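Local coordinates for protein PrgB (Enterococcus faecalis, PDB 6EVU) that promotes cell aggregation, biofilm formation and conjugation by binding and compacting DNA, here represented by its adhesin domain, at residues T161-G166 / M286-K291; S137-S142 / K167-R172. One frame throughout, in Å; residues are numbered along the deposited sequence.

Contact 1: T161-G166 / M286-K291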
ATOM      1  N   THR A 161      11.825   0.706   6.849  1.00 22.04           N
ATOM      2  CA  THR A 161      12.875   0.433   7.833  1.00 22.64           C
ATOM      3  C   THR A 161      14.224   0.455   7.112  1.00 29.95           C
ATOM      4  O   THR A 161      14.303   0.689   5.915  1.00 25.90           O
ATOM      5  CB  THR A 161      12.612  -0.899   8.555  1.00 23.09           C
ATOM      6  OG1 THR A 161      13.552  -0.997   9.663  1.00 24.04           O
ATOM      7  CG2 THR A 161      12.874  -2.079   7.625  1.00 24.64           C
ATOM      8  N   ASN A 162      15.278   0.231   7.861  1.00 24.99           N
ATOM      9  CA  ASN A 162      16.629   0.112   7.334  1.00 31.06           C
ATOM     10  C   ASN A 162      16.787  -1.193   6.568  1.00 27.75           C
ATOM     11  O   ASN A 162      16.342  -2.242   7.037  1.00 29.46           O
ATOM     12  CB  ASN A 162      17.564   0.116   8.564  1.00 34.12           C
ATOM     13  CG  ASN A 162      18.986   0.086   8.220  1.00 40.02           C
ATOM     14  OD1 ASN A 162      19.450   0.767   7.304  1.00 35.68           O
ATOM     15  ND2 ASN A 162      19.733  -0.653   9.011  1.00 38.99           N
ATOM     16  N   ARG A 163      17.552  -1.189   5.481  1.00 26.99           N
ATOM     17  CA  ARG A 163      17.784  -2.452   4.778  1.00 28.99           C
ATOM     18  C   ARG A 163      19.183  -2.979   5.100  1.00 32.96           C
ATOM     19  O   ARG A 163      20.176  -2.376   4.700  1.00 34.63           O
ATOM     20  CB  ARG A 163      17.620  -2.282   3.265  1.00 28.99           C
ATOM     21  CG  ARG A 163      17.892  -3.563   2.511  1.00 32.64           C
ATOM     22  CD  ARG A 163      17.563  -3.484   1.004  1.00 36.49           C
ATOM     23  NE  ARG A 163      16.125  -3.398   0.737  1.00 31.83           N
ATOM     24  CZ  ARG A 163      15.316  -4.445   0.835  1.00 33.88           C
ATOM     25  NH1 ARG A 163      15.807  -5.622   1.176  1.00 33.52           N
ATOM     26  NH2 ARG A 163      14.038  -4.333   0.567  1.00 31.91           N
ATOM     27  N   VAL A 164      19.270  -4.127   5.788  1.00 31.38           N
ATOM     28  CA  VAL A 164      20.554  -4.794   5.991  1.00 32.84           C
ATOM     29  C   VAL A 164      20.686  -6.086   5.191  1.00 35.31           C
ATOM     30  O   VAL A 164      21.792  -6.640   5.124  1.00 38.11           O
ATOM     31  CB  VAL A 164      20.820  -5.098   7.488  1.00 38.76           C
ATOM     32  CG1 VAL A 164      20.653  -3.883   8.361  1.00 37.03           C
ATOM     33  CG2 VAL A 164      19.946  -6.197   7.992  1.00 44.40           C
ATOM     34  N   ASN A 165      19.600  -6.627   4.650  1.00 36.64           N
ATOM     35  CA  ASN A 165      19.691  -7.876   3.892  1.00 38.31           C
ATOM     36  C   ASN A 165      18.748  -7.768   2.714  1.00 38.50           C
ATOM     37  O   ASN A 165      18.223  -6.689   2.424  1.00 39.85           O
ATOM     38  CB  ASN A 165      19.383  -9.091   4.778  1.00 34.66           C
ATOM     39  CG  ASN A 165      18.032  -8.966   5.445  1.00 39.05           C
ATOM     40  OD1 ASN A 165      17.041  -8.693   4.775  1.00 35.61           O
ATOM     41  ND2 ASN A 165      17.984  -9.164   6.757  1.00 34.69           N
ATOM     42  N   GLY A 166      18.520  -8.892   2.026  1.00 38.06           N
ATOM     43  CA  GLY A 166      17.715  -8.874   0.827  1.00 39.05           C
ATOM     44  C   GLY A 166      16.235  -9.175   1.004  1.00 40.71           C
ATOM     45  O   GLY A 166      15.542  -9.358  -0.000  1.00 39.70           O
ATOM     46  N   MET A 286       7.673  -4.152  -0.684  1.00 28.93           N
ATOM     47  CA  MET A 286       8.764  -3.812  -1.585  1.00 28.66           C
ATOM     48  C   MET A 286       9.687  -5.013  -1.705  1.00 34.32           C
ATOM     49  O   MET A 286      10.050  -5.610  -0.690  1.00 32.14           O
ATOM     50  CB  MET A 286       9.552  -2.593  -1.085  1.00 29.10           C
ATOM     51  CG  MET A 286       8.643  -1.464  -0.581  1.00 29.93           C
ATOM     52  SD  MET A 286       9.655  -0.129   0.178  1.00 29.97           S
ATOM     53  CE  MET A 286      10.383   0.629  -1.307  1.00 28.75           C
ATOM     54  N   THR A 287      10.106  -5.330  -2.943  1.00 39.86           N
ATOM     55  CA  THR A 287      11.004  -6.455  -3.179  1.00 40.34           C
ATOM     56  C   THR A 287      12.219  -6.042  -4.016  1.00 34.41           C
ATOM     57  O   THR A 287      12.101  -5.299  -4.997  1.00 42.61           O
ATOM     58  CB  THR A 287      10.278  -7.623  -3.854  1.00 38.99           C
ATOM     59  OG1 THR A 287      11.172  -8.731  -3.852  1.00 42.92           O
ATOM     60  CG2 THR A 287       9.856  -7.268  -5.310  1.00 46.67           C
ATOM     61  N   THR A 288      13.397  -6.439  -3.569  1.00 41.54           N
ATOM     62  CA  THR A 288      14.600  -6.263  -4.374  1.00 38.50           C
ATOM     63  C   THR A 288      14.902  -7.533  -5.105  1.00 39.71           C
ATOM     64  O   THR A 288      16.054  -7.752  -5.517  1.00 49.58           O
ATOM     65  CB  THR A 288      15.805  -5.880  -3.524  1.00 42.75           C
ATOM     66  OG1 THR A 288      15.977  -6.883  -2.529  1.00 37.64           O
ATOM     67  CG2 THR A 288      15.611  -4.487  -2.853  1.00 38.68           C
ATOM     68  N   LYS A 289      13.924  -8.431  -5.145  1.00 41.07           N
ATOM     69  CA  LYS A 289      14.115  -9.815  -5.574  1.00 49.54           C
ATOM     70  C   LYS A 289      15.314 -10.455  -4.888  1.00 52.36           C
ATOM     71  O   LYS A 289      15.913 -11.384  -5.419  1.00 62.78           O
ATOM     72  CB  LYS A 289      14.246  -9.910  -7.100  1.00 53.66           C
ATOM     73  CG  LYS A 289      12.934  -9.693  -7.831  1.00 53.05           C
ATOM     74  CD  LYS A 289      13.140  -9.610  -9.337  1.00 61.92           C
ATOM     75  CE  LYS A 289      12.397 -10.725 -10.052  1.00 70.94           C
ATOM     76  NZ  LYS A 289      12.807 -12.033  -9.473  1.00 73.69           N
ATOM     77  N   GLY A 290      15.728  -9.938  -3.735  1.00 52.24           N
ATOM     78  CA  GLY A 290      16.748 -10.564  -2.912  1.00 47.92           C
ATOM     79  C   GLY A 290      18.089  -9.838  -2.789  1.00 50.68           C
ATOM     80  O   GLY A 290      18.916 -10.280  -1.992  1.00 48.13           O
ATOM     81  N   LYS A 291      18.357  -8.768  -3.559  1.00 48.52           N
ATOM     82  CA  LYS A 291      19.600  -8.013  -3.425  1.00 39.94           C
ATOM     83  C   LYS A 291      19.556  -7.136  -2.174  1.00 46.00           C
ATOM     84  O   LYS A 291      18.507  -6.579  -1.839  1.00 47.43           O
ATOM     85  CB  LYS A 291      19.833  -7.157  -4.677  1.00 51.58           C
ATOM     86  CG  LYS A 291      20.367  -7.939  -5.916  1.00 63.73           C
ATOM     87  CD  LYS A 291      19.465  -7.875  -7.182  1.00 70.74           C
ATOM     88  CE  LYS A 291      19.729  -9.054  -8.157  1.00 70.42           C
ATOM     89  NZ  LYS A 291      18.693  -9.205  -9.239  1.00 69.28           N
TER
HETATM   90  O   HOH W   1      13.437  -8.310  -1.536  1.00 45.27           O
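R163 and T288 meet tip to tip where two loops lie side by side at the end of the antiparallel sheet in the adhesin domain, one of them the type I' β turn T288–K291 that follows strand 280-287. CG2 of T288 sits over the centre of one face of the R163 guanidinium, 3.7 Å from CZ, so a methyl group covers the flat charged group. The R163 chain runs extended through chi2, and the bend at chi3 (-70°) sets NE, after which CZ lies against the threonine methyl. Near the plane of the guanidinium, NH1 donates to N165 O at 2.9 Å, a bond within the 161-166 loop. K167 O also accepts from NH1 and S297 O from NH2, fixing the rotation of the group from outside the two segments.

Beside this pair the backbones come together at two glycines. CA of G166 lies 3.4 Å from G290 O, and G290 CA returns the same CA-H...O contact to G166 O. The backbone angles of G290 themselves call for glycine. A water couples the segments as well, donating to G166 O at 2.8 Å and accepting from T288 N.

The turn is shaped by its own side chains. OG1 of T287 accepts from K289 N in an ST turn and is also hydrogen-bonded to D168. T288 OG1, held between its backbone N and carbonyl carbon (chi1 56°), donates in plane to a lone pair of K291 O at 2.6 Å.

Contact 2: S137-S142 / K167-R172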
ATOM      1  N   SER A 137       7.235  -9.120   6.578  1.00 26.75           N
ATOM      2  CA  SER A 137       8.638  -9.268   6.212  1.00 26.74           C
ATOM      3  C   SER A 137       9.329  -7.924   6.461  1.00 25.91           C
ATOM      4  O   SER A 137       8.742  -6.859   6.244  1.00 27.13           O
ATOM      5  CB  SER A 137       8.814  -9.691   4.739  1.00 29.61           C
ATOM      6  OG  SER A 137      10.174  -9.986   4.411  1.00 32.27           O
ATOM      7  N   SER A 138      10.578  -8.009   6.940  1.00 26.62           N
ATOM      8  CA  SER A 138      11.365  -6.795   7.160  1.00 26.13           C
ATOM      9  C   SER A 138      12.825  -7.088   6.911  1.00 25.78           C
ATOM     10  O   SER A 138      13.327  -8.098   7.414  1.00 28.34           O
ATOM     11  CB  SER A 138      11.217  -6.237   8.585  1.00 28.24           C
ATOM     12  OG  SER A 138      12.317  -5.369   8.942  1.00 27.56           O
ATOM     13  N   PRO A 139      13.545  -6.204   6.214  1.00 26.25           N
ATOM     14  CA  PRO A 139      14.998  -6.378   6.017  1.00 28.76           C
ATOM     15  C   PRO A 139      15.905  -5.744   7.066  1.00 28.93           C
ATOM     16  O   PRO A 139      17.127  -5.678   6.832  1.00 30.74           O
ATOM     17  CB  PRO A 139      15.229  -5.676   4.671  1.00 28.91           C
ATOM     18  CG  PRO A 139      14.299  -4.464   4.809  1.00 26.18           C
ATOM     19  CD  PRO A 139      13.009  -5.050   5.462  1.00 26.79           C
ATOM     20  N   SER A 140      15.358  -5.207   8.173  1.00 28.27           N
ATOM     21  CA  SER A 140      16.226  -4.591   9.174  1.00 27.13           C
ATOM     22  C   SER A 140      16.746  -5.650  10.146  1.00 32.38           C
ATOM     23  O   SER A 140      16.206  -6.776  10.259  1.00 29.88           O
ATOM     24  CB  SER A 140      15.495  -3.484   9.955  1.00 27.87           C
ATOM     25  OG  SER A 140      14.342  -4.001  10.616  1.00 28.66           O
ATOM     26  N   GLN A 141      17.800  -5.257  10.861  1.00 30.26           N
ATOM     27  CA  GLN A 141      18.453  -6.187  11.780  1.00 32.09           C
ATOM     28  C   GLN A 141      17.483  -6.642  12.851  1.00 30.99           C
ATOM     29  O   GLN A 141      17.490  -7.824  13.245  1.00 32.69           O
ATOM     30  CB  GLN A 141      19.691  -5.528  12.415  1.00 33.40           C
ATOM     31  CG  GLN A 141      20.518  -6.429  13.331  1.00 40.41           C
ATOM     32  CD  GLN A 141      21.033  -7.625  12.555  1.00 51.24           C
ATOM     33  OE1 GLN A 141      21.535  -7.475  11.428  1.00 48.27           O
ATOM     34  NE2 GLN A 141      20.863  -8.825  13.121  1.00 53.14           N
ATOM     35  N   SER A 142      16.652  -5.717  13.341  1.00 30.22           N
ATOM     36  CA  SER A 142      15.655  -6.018  14.344  1.00 29.23           C
ATOM     37  C   SER A 142      14.445  -6.711  13.758  1.00 31.36           C
ATOM     38  O   SER A 142      13.568  -7.108  14.524  1.00 30.55           O
ATOM     39  CB  SER A 142      15.215  -4.735  15.048  1.00 25.55           C
ATOM     40  OG  SER A 142      14.529  -3.867  14.130  1.00 29.52           O
ATOM     41  N   LYS A 167      15.731  -9.256   2.237  1.00 36.01           N
ATOM     42  CA  LYS A 167      14.331  -9.625   2.432  1.00 38.86           C
ATOM     43  C   LYS A 167      13.388  -8.519   1.967  1.00 36.37           C
ATOM     44  O   LYS A 167      13.730  -7.322   1.951  1.00 32.87           O
ATOM     45  CB  LYS A 167      14.067  -9.928   3.911  1.00 33.19           C
ATOM     46  CG  LYS A 167      14.773 -11.170   4.430  1.00 37.70           C
ATOM     47  CD  LYS A 167      14.600 -11.128   5.925  1.00 37.81           C
ATOM     48  CE  LYS A 167      13.381 -11.937   6.361  1.00 58.99           C
ATOM     49  NZ  LYS A 167      12.198 -11.992   5.418  1.00 64.66           N
ATOM     50  N   ASP A 168      12.177  -8.928   1.605  1.00 30.72           N
ATOM     51  CA  ASP A 168      11.121  -7.965   1.300  1.00 29.64           C
ATOM     52  C   ASP A 168      10.739  -7.121   2.515  1.00 32.84           C
ATOM     53  O   ASP A 168      10.860  -7.543   3.666  1.00 31.92           O
ATOM     54  CB  ASP A 168       9.844  -8.697   0.824  1.00 33.40           C
ATOM     55  CG  ASP A 168       9.981  -9.326  -0.564  1.00 46.17           C
ATOM     56  OD1 ASP A 168      11.029  -9.130  -1.211  1.00 40.52           O
ATOM     57  OD2 ASP A 168       9.016 -10.023  -0.983  1.00 42.28           O
ATOM     58  N   VAL A 169      10.293  -5.907   2.244  1.00 26.07           N
ATOM     59  CA  VAL A 169       9.342  -5.236   3.122  1.00 25.56           C
ATOM     60  C   VAL A 169       7.973  -5.806   2.781  1.00 27.54           C
ATOM     61  O   VAL A 169       7.607  -5.825   1.612  1.00 30.21           O
ATOM     62  CB  VAL A 169       9.391  -3.719   2.912  1.00 27.12           C
ATOM     63  CG1 VAL A 169       8.343  -2.991   3.728  1.00 24.48           C
ATOM     64  CG2 VAL A 169      10.790  -3.199   3.296  1.00 28.60           C
ATOM     65  N   LYS A 170       7.210  -6.266   3.782  1.00 25.26           N
ATOM     66  CA  LYS A 170       5.840  -6.718   3.495  1.00 24.89           C
ATOM     67  C   LYS A 170       4.939  -6.562   4.714  1.00 27.31           C
ATOM     68  O   LYS A 170       5.337  -6.899   5.829  1.00 23.94           O
ATOM     69  CB  LYS A 170       5.818  -8.169   2.973  1.00 25.44           C
ATOM     70  CG  LYS A 170       4.417  -8.513   2.388  1.00 27.48           C
ATOM     71  CD  LYS A 170       4.401  -9.845   1.675  1.00 33.49           C
ATOM     72  CE  LYS A 170       4.302 -11.016   2.630  1.00 32.66           C
ATOM     73  NZ  LYS A 170       4.221 -12.360   1.875  1.00 36.28           N
ATOM     74  N   THR A 171       3.730  -6.027   4.495  1.00 24.23           N
ATOM     75  CA  THR A 171       2.755  -5.708   5.521  1.00 24.41           C
ATOM     76  C   THR A 171       1.400  -6.232   5.069  1.00 24.02           C
ATOM     77  O   THR A 171       0.983  -5.956   3.929  1.00 27.49           O
ATOM     78  CB  THR A 171       2.648  -4.190   5.761  1.00 25.43           C
ATOM     79  OG1 THR A 171       3.970  -3.658   6.057  1.00 24.89           O
ATOM     80  CG2 THR A 171       1.718  -3.897   6.912  1.00 26.32           C
ATOM     81  N   ARG A 172       0.694  -6.914   5.970  1.00 25.12           N
ATOM     82  CA  ARG A 172      -0.700  -7.306   5.725  1.00 23.26           C
ATOM     83  C   ARG A 172      -1.611  -6.186   6.206  1.00 25.22           C
ATOM     84  O   ARG A 172      -1.406  -5.592   7.284  1.00 25.02           O
ATOM     85  CB  ARG A 172      -1.052  -8.627   6.454  1.00 24.04           C
ATOM     86  CG  ARG A 172      -2.525  -9.057   6.107  1.00 26.17           C
ATOM     87  CD  ARG A 172      -2.679 -10.546   6.324  1.00 36.81           C
ATOM     88  NE  ARG A 172      -2.461 -10.833   7.723  1.00 44.31           N
ATOM     89  CZ  ARG A 172      -2.174 -12.033   8.223  1.00 52.03           C
ATOM     90  NH1 ARG A 172      -2.047 -13.103   7.429  1.00 43.41           N
ATOM     91  NH2 ARG A 172      -2.005 -12.148   9.538  1.00 49.68           N
TER
HETATM   92  O   HOH W   2      11.557 -11.768   2.130  1.00 40.68           O
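With OG of S137 anti to its backbone N (chi1 -173°) and the K167 chain bent at both chi3 (94°) and chi4, the serine hydroxyl and the lysine amine converge beside the end of strand 169-179. K167 NZ donates to S137 OG at 3.0 Å, and that hydroxyl donates to D168 O at 2.6 Å, a short bond whose donor is tilted from the carbonyl plane. A water donates to the same OG and accepts from D168 N. The hydroxyl therefore receives two bonds and gives one, binding D168 O directly and D168 N through the water.

The lysine's aliphatic part lies against the other backbone, its CD 3.6 Å from S138 O. Further along, the P139 ring and V169 cross obliquely, with CD of the proline touching CG2 of the valine at 3.6 Å; CB of the proline also rests 3.5 Å from K167 O. CB of S137 and CB of K170 are 3.8 Å apart, on the same face of the sheet.

D168 and K170 have their salt bridges outside the interface, with K238 and D216. S138 OG accepts from S140 N in an ST turn and also bonds to T144 O.

S137 and K170 form an antiparallel hydrogen-bonded pair, S137 N to K170 O and K170 N to S137 O both at 3.0 Å. This is the last such pair between two neighbouring β strands, whose chains stay side by side as far as P139 and K167, in the glucan-binding protein C-type domain of the antigen I/II family.

Overall arrangement
Contacts 1 and 2 lie with their centres about 8 Å apart on the same side of the chain's centre, at one end of the antiparallel sheet. Along the chain their segments alternate: 137-142, 161-166, 167-172 and 286-291. Strand 169-179 is the shared element, pairing with strand 124-137 on one edge and with strand 280-287 on the other. M286 N and V169 O are 2.8 Å apart, a probable hydrogen bond. Residues 161-166 run directly into 167-172, and N165 OD1 accepts a hydrogen bond from K167 N and also touches P139 CA. The two contacts thus join three loops into one continuous cluster at this end of the PrgB adhesin domain.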